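PDB 1GCV: hemoglobin subunit beta from Mustelus griseus, which carries oxygen from the gills to the peripheral tissues, binding it at the heme iron of each chain in an alpha2beta2 tetramer. Local coordinates for residues V1-Q5 and K122-V126; V71-F75 and V126-I131. All coordinates share one frame; numbering follows the deposited sequence.

Contact 1: residues V1-Q5 and K122-V126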
loop_
_atom_site.group_PDB
_atom_site.type_symbol
_atom_site.label_atom_id
_atom_site.label_comp_id
_atom_site.label_asym_id
_atom_site.label_seq_id
_atom_site.Cartn_x
_atom_site.Cartn_y
_atom_site.Cartn_z
ATOM N N VAL B 1 6.507 -19.823 5.138
ATOM C CA VAL B 1 6.488 -20.041 3.667
ATOM C C VAL B 1 6.945 -21.462 3.325
ATOM O O VAL B 1 7.870 -21.995 3.942
ATOM C CB VAL B 1 7.404 -19.012 2.953
ATOM C CG1 VAL B 1 8.860 -19.256 3.326
ATOM C CG2 VAL B 1 7.211 -19.091 1.453
ATOM N N HIS B 2 6.275 -22.073 2.353
ATOM C CA HIS B 2 6.610 -23.419 1.906
ATOM C C HIS B 2 6.908 -23.379 0.424
ATOM O O HIS B 2 6.164 -22.779 -0.346
ATOM C CB HIS B 2 5.449 -24.379 2.164
ATOM C CG HIS B 2 5.304 -24.762 3.599
ATOM N ND1 HIS B 2 4.229 -24.371 4.368
ATOM C CD2 HIS B 2 6.121 -25.461 4.421
ATOM C CE1 HIS B 2 4.391 -24.812 5.603
ATOM N NE2 HIS B 2 5.532 -25.477 5.661
ATOM N N TRP B 3 7.998 -24.017 0.023
ATOM C CA TRP B 3 8.374 -24.042 -1.382
ATOM C C TRP B 3 8.090 -25.393 -2.018
ATOM O O TRP B 3 8.252 -26.438 -1.377
ATOM C CB TRP B 3 9.867 -23.743 -1.544
ATOM C CG TRP B 3 10.281 -22.424 -1.007
ATOM C CD1 TRP B 3 10.933 -22.189 0.165
ATOM C CD2 TRP B 3 10.084 -21.147 -1.622
ATOM N NE1 TRP B 3 11.157 -20.842 0.323
ATOM C CE2 TRP B 3 10.645 -20.178 -0.760
ATOM C CE3 TRP B 3 9.487 -20.726 -2.815
ATOM C CZ2 TRP B 3 10.629 -18.811 -1.055
ATOM C CZ3 TRP B 3 9.471 -19.365 -3.109
ATOM C CH2 TRP B 3 10.038 -18.426 -2.231
ATOM N N THR B 4 7.657 -25.363 -3.273
ATOM C CA THR B 4 7.412 -26.585 -4.027
ATOM C C THR B 4 8.741 -26.816 -4.734
ATOM O O THR B 4 9.550 -25.897 -4.828
ATOM C CB THR B 4 6.289 -26.402 -5.087
ATOM O OG1 THR B 4 6.722 -25.483 -6.098
ATOM C CG2 THR B 4 5.018 -25.866 -4.440
ATOM N N GLN B 5 8.988 -28.028 -5.213
ATOM C CA GLN B 5 10.245 -28.303 -5.902
ATOM C C GLN B 5 10.364 -27.455 -7.174
ATOM O O GLN B 5 11.461 -27.027 -7.530
ATOM C CB GLN B 5 10.350 -29.792 -6.241
ATOM C CG GLN B 5 11.760 -30.269 -6.565
ATOM C CD GLN B 5 12.800 -29.829 -5.543
ATOM O OE1 GLN B 5 13.839 -29.277 -5.905
ATOM N NE2 GLN B 5 12.529 -30.076 -4.265
ATOM N N LYS B 122 6.778 -14.260 -5.146
ATOM C CA LYS B 122 6.763 -14.984 -3.886
ATOM C C LYS B 122 8.144 -14.972 -3.260
ATOM O O LYS B 122 8.292 -14.733 -2.064
ATOM C CB LYS B 122 6.318 -16.424 -4.128
ATOM C CG LYS B 122 6.196 -17.249 -2.874
ATOM C CD LYS B 122 5.969 -18.707 -3.224
ATOM C CE LYS B 122 5.227 -19.423 -2.117
ATOM N NZ LYS B 122 5.610 -20.855 -2.049
ATOM N N PHE B 123 9.161 -15.226 -4.075
ATOM C CA PHE B 123 10.524 -15.233 -3.576
ATOM C C PHE B 123 10.937 -13.867 -3.043
ATOM O O PHE B 123 11.518 -13.777 -1.963
ATOM C CB PHE B 123 11.501 -15.665 -4.669
ATOM C CG PHE B 123 12.932 -15.734 -4.206
ATOM C CD1 PHE B 123 13.313 -16.632 -3.211
ATOM C CD2 PHE B 123 13.896 -14.891 -4.753
ATOM C CE1 PHE B 123 14.631 -16.688 -2.764
ATOM C CE2 PHE B 123 15.220 -14.942 -4.312
ATOM C CZ PHE B 123 15.586 -15.843 -3.315
ATOM N N PHE B 124 10.643 -12.803 -3.788
ATOM C CA PHE B 124 11.024 -11.463 -3.347
ATOM C C PHE B 124 10.243 -10.995 -2.139
ATOM O O PHE B 124 10.707 -10.157 -1.369
ATOM C CB PHE B 124 10.895 -10.478 -4.503
ATOM C CG PHE B 124 12.000 -10.607 -5.490
ATOM C CD1 PHE B 124 11.739 -10.682 -6.846
ATOM C CD2 PHE B 124 13.314 -10.731 -5.050
ATOM C CE1 PHE B 124 12.769 -10.886 -7.758
ATOM C CE2 PHE B 124 14.347 -10.933 -5.951
ATOM C CZ PHE B 124 14.071 -11.012 -7.310
ATOM N N GLU B 125 9.053 -11.550 -1.971
ATOM C CA GLU B 125 8.218 -11.219 -0.830
ATOM C C GLU B 125 8.891 -11.806 0.420
ATOM O O GLU B 125 8.919 -11.170 1.472
ATOM C CB GLU B 125 6.839 -11.830 -1.026
ATOM C CG GLU B 125 5.694 -10.997 -0.529
ATOM C CD GLU B 125 4.462 -11.848 -0.294
ATOM O OE1 GLU B 125 3.989 -12.481 -1.266
ATOM O OE2 GLU B 125 3.976 -11.895 0.860
ATOM N N VAL B 126 9.439 -13.017 0.290
ATOM C CA VAL B 126 10.119 -13.689 1.402
ATOM C C VAL B 126 11.411 -12.952 1.759
ATOM O O VAL B 126 11.769 -12.838 2.933
ATOM C CB VAL B 126 10.463 -15.174 1.050
ATOM C CG1 VAL B 126 11.487 -15.736 2.034
ATOM C CG2 VAL B 126 9.202 -16.014 1.063
#
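Val1 and Trp3, among the extended residues Val1 to Thr4 of segment 1-5, lie against one side of the helical segment 122-126, with the two backbones well apart: the CA atoms of Val1 and Val126 are 7.7 Å from each other, those of Trp3 and Phe123 9.3 Å. Side chains therefore span the gap. Lys122 reaches across with its CG anti to the backbone N (chi1 -177°) and a nearly extended chain that bends only at chi4, which brings its ammonium to the backbone of the other segment. There NZ donates to the carbonyl O of His2 at 2.6 Å, with a C=O...N angle of 153° and the donor tilted from the carbonyl plane. Glu7 of helix 5-17 forms a salt bridge with the same ammonium. On its way the lysine chain slides past the Trp3 indole, running in the opposite direction, with its CD 3.6 Å from Trp3 CZ3; NZ ends in an off-centre cation-pi contact, 4.6 Å from the centroid of the six-membered ring. The far corner of the indole points at the helix itself: Trp3 CH2 meets CA of Phe123 at 3.5 Å, close to the indole plane. Trp3 CH2 also lies at the edge of the Phe123 ring, in its plane, 3.9 Å from Phe123 CD1, and the two side chains cross at about a right angle. Val126 CG2 fills the corner between Trp3 CZ2 and Val1 CG2, 3.7 Å from the latter, while Val1 CG2 also rests over one face of the indole near its rim. Thr4 N-caps helix 5-17. This is surface packing of the globin fold, in which the N-terminal segment leading into the first helix, A, is held obliquely against the last helix, H.

Contact 2: residues V71-F75 and V126-I131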
loop_
_atom_site.group_PDB
_atom_site.type_symbol
_atom_site.label_atom_id
_atom_site.label_comp_id
_atom_site.label_asym_id
_atom_site.label_seq_id
_atom_site.Cartn_x
_atom_site.Cartn_y
_atom_site.Cartn_z
ATOM N N VAL B 71 15.656 -17.979 5.339
ATOM C CA VAL B 71 16.132 -16.675 4.879
ATOM C C VAL B 71 16.084 -15.641 6.007
ATOM O O VAL B 71 16.919 -14.741 6.063
ATOM C CB VAL B 71 15.322 -16.164 3.649
ATOM C CG1 VAL B 71 15.776 -14.758 3.273
ATOM C CG2 VAL B 71 15.534 -17.096 2.458
ATOM N N LYS B 72 15.120 -15.782 6.914
ATOM C CA LYS B 72 14.987 -14.866 8.043
ATOM C C LYS B 72 16.206 -14.910 8.966
ATOM O O LYS B 72 16.691 -13.863 9.390
ATOM C CB LYS B 72 13.738 -15.196 8.860
ATOM C CG LYS B 72 12.508 -14.407 8.466
ATOM C CD LYS B 72 11.283 -14.937 9.190
ATOM C CE LYS B 72 10.099 -15.054 8.250
ATOM N NZ LYS B 72 8.944 -14.254 8.735
ATOM N N THR B 73 16.694 -16.114 9.282
ATOM C CA THR B 73 17.860 -16.270 10.164
ATOM C C THR B 73 19.149 -15.853 9.455
ATOM O O THR B 73 20.046 -15.265 10.058
ATOM C CB THR B 73 18.039 -17.743 10.663
ATOM O OG1 THR B 73 16.921 -18.543 10.264
ATOM C CG2 THR B 73 18.153 -17.779 12.174
ATOM N N LEU B 74 19.223 -16.157 8.166
ATOM C CA LEU B 74 20.382 -15.832 7.347
ATOM C C LEU B 74 20.568 -14.324 7.146
ATOM O O LEU B 74 21.697 -13.842 7.098
ATOM C CB LEU B 74 20.244 -16.527 5.989
ATOM C CG LEU B 74 21.277 -16.241 4.898
ATOM C CD1 LEU B 74 22.442 -17.221 5.019
ATOM C CD2 LEU B 74 20.615 -16.349 3.531
ATOM N N PHE B 75 19.463 -13.586 7.035
ATOM C CA PHE B 75 19.507 -12.137 6.812
ATOM C C PHE B 75 19.365 -11.303 8.090
ATOM O O PHE B 75 19.214 -10.083 8.021
ATOM C CB PHE B 75 18.396 -11.718 5.829
ATOM C CG PHE B 75 18.756 -11.883 4.369
ATOM C CD1 PHE B 75 17.873 -11.463 3.380
ATOM C CD2 PHE B 75 19.961 -12.459 3.980
ATOM C CE1 PHE B 75 18.180 -11.615 2.029
ATOM C CE2 PHE B 75 20.277 -12.615 2.629
ATOM C CZ PHE B 75 19.381 -12.190 1.653
ATOM N N VAL B 126 9.439 -13.017 0.290
ATOM C CA VAL B 126 10.119 -13.689 1.402
ATOM C C VAL B 126 11.411 -12.952 1.759
ATOM O O VAL B 126 11.769 -12.838 2.933
ATOM C CB VAL B 126 10.463 -15.174 1.050
ATOM C CG1 VAL B 126 11.487 -15.736 2.034
ATOM C CG2 VAL B 126 9.202 -16.014 1.063
ATOM N N VAL B 127 12.104 -12.455 0.739
ATOM C CA VAL B 127 13.352 -11.725 0.933
ATOM C C VAL B 127 13.124 -10.336 1.570
ATOM O O VAL B 127 13.906 -9.912 2.422
ATOM C CB VAL B 127 14.113 -11.601 -0.414
ATOM C CG1 VAL B 127 15.105 -10.461 -0.368
ATOM C CG2 VAL B 127 14.838 -12.911 -0.712
ATOM N N ILE B 128 12.053 -9.646 1.169
ATOM C CA ILE B 128 11.714 -8.325 1.718
ATOM C C ILE B 128 11.379 -8.466 3.205
ATOM O O ILE B 128 11.781 -7.651 4.030
ATOM C CB ILE B 128 10.467 -7.709 1.016
ATOM C CG1 ILE B 128 10.733 -7.493 -0.476
ATOM C CG2 ILE B 128 10.090 -6.404 1.689
ATOM C CD1 ILE B 128 11.842 -6.525 -0.783
ATOM N N ASP B 129 10.625 -9.510 3.530
ATOM C CA ASP B 129 10.213 -9.795 4.899
ATOM C C ASP B 129 11.413 -10.111 5.790
ATOM O O ASP B 129 11.502 -9.625 6.909
ATOM C CB ASP B 129 9.217 -10.964 4.892
ATOM C CG ASP B 129 9.041 -11.600 6.259
ATOM O OD1 ASP B 129 9.516 -12.743 6.455
ATOM O OD2 ASP B 129 8.422 -10.961 7.135
ATOM N N ALA B 130 12.340 -10.917 5.286
ATOM C CA ALA B 130 13.525 -11.285 6.051
ATOM C C ALA B 130 14.411 -10.072 6.321
ATOM O O ALA B 130 14.903 -9.889 7.428
ATOM C CB ALA B 130 14.319 -12.358 5.303
ATOM N N ILE B 131 14.601 -9.234 5.308
ATOM C CA ILE B 131 15.455 -8.058 5.448
ATOM C C ILE B 131 14.791 -6.871 6.166
ATOM O O ILE B 131 15.472 -5.921 6.547
ATOM C CB ILE B 131 16.002 -7.614 4.058
ATOM C CG1 ILE B 131 17.336 -6.880 4.229
ATOM C CG2 ILE B 131 14.979 -6.748 3.335
ATOM C CD1 ILE B 131 18.082 -6.669 2.929
HETATM O O HOH W 1 15.534 -11.170 9.606
#
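Val71 places CG1 anti to its own nitrogen (chi1 176°), which sets that methyl 3.5 Å from Ala130 CB, tighter than usual for two carbons; Val126 CG1 lies 4.2 Å from Val71 CB. Phe75 CE1 meets Val127 CG1 at the ring edge, while CD1 lies 4.1 Å from Ala130 CB. The small alanine allows close approach: the CA atoms of Lys72 and Ala130 are only 4.4 Å apart. Beside this apolar core, the Lys72 chain bends at chi3 and chi4 to put NZ 2.8 Å from Asp129 OD1, a salt bridge that uses the syn lone pair of the carboxylate. Replacing Asp129 by an alanine would probably leave the Lys72 ammonium without its carboxylate mate and its long chain freer to turn. A water donates to both backbone carbonyls, Lys72 O and Ala130 O, linking the segments where they come closest. Ala60 and Ala64 of helix 50-66 pack on Phe75, and Ile131 touches both the heme and His82, the proximal iron ligand. The arrangement joins the short helix 71-74 of the globin EF corner, and Phe75 after it, to helix H, at the edge of the heme pocket.

Both contacts use helix 114-132, and their centres lie about 11 Å apart. Contact 1 takes its residues 122-126 and contact 2 continues with 126-131, so that Val126 is shared, its CG2 turned to contact 1 and its CG1 to contact 2. Along the chain the order is 1-5, 71-75, then the helix, which therefore receives the N-terminal segment and the short helix 71-74 in succession. Contact 1 is largely at the surface, whereas contact 2 is buried and leads, through Ile131, to the heme pocket. Together they tie distant parts of one globin domain to its last long helix, within a single subunit of the tetramer.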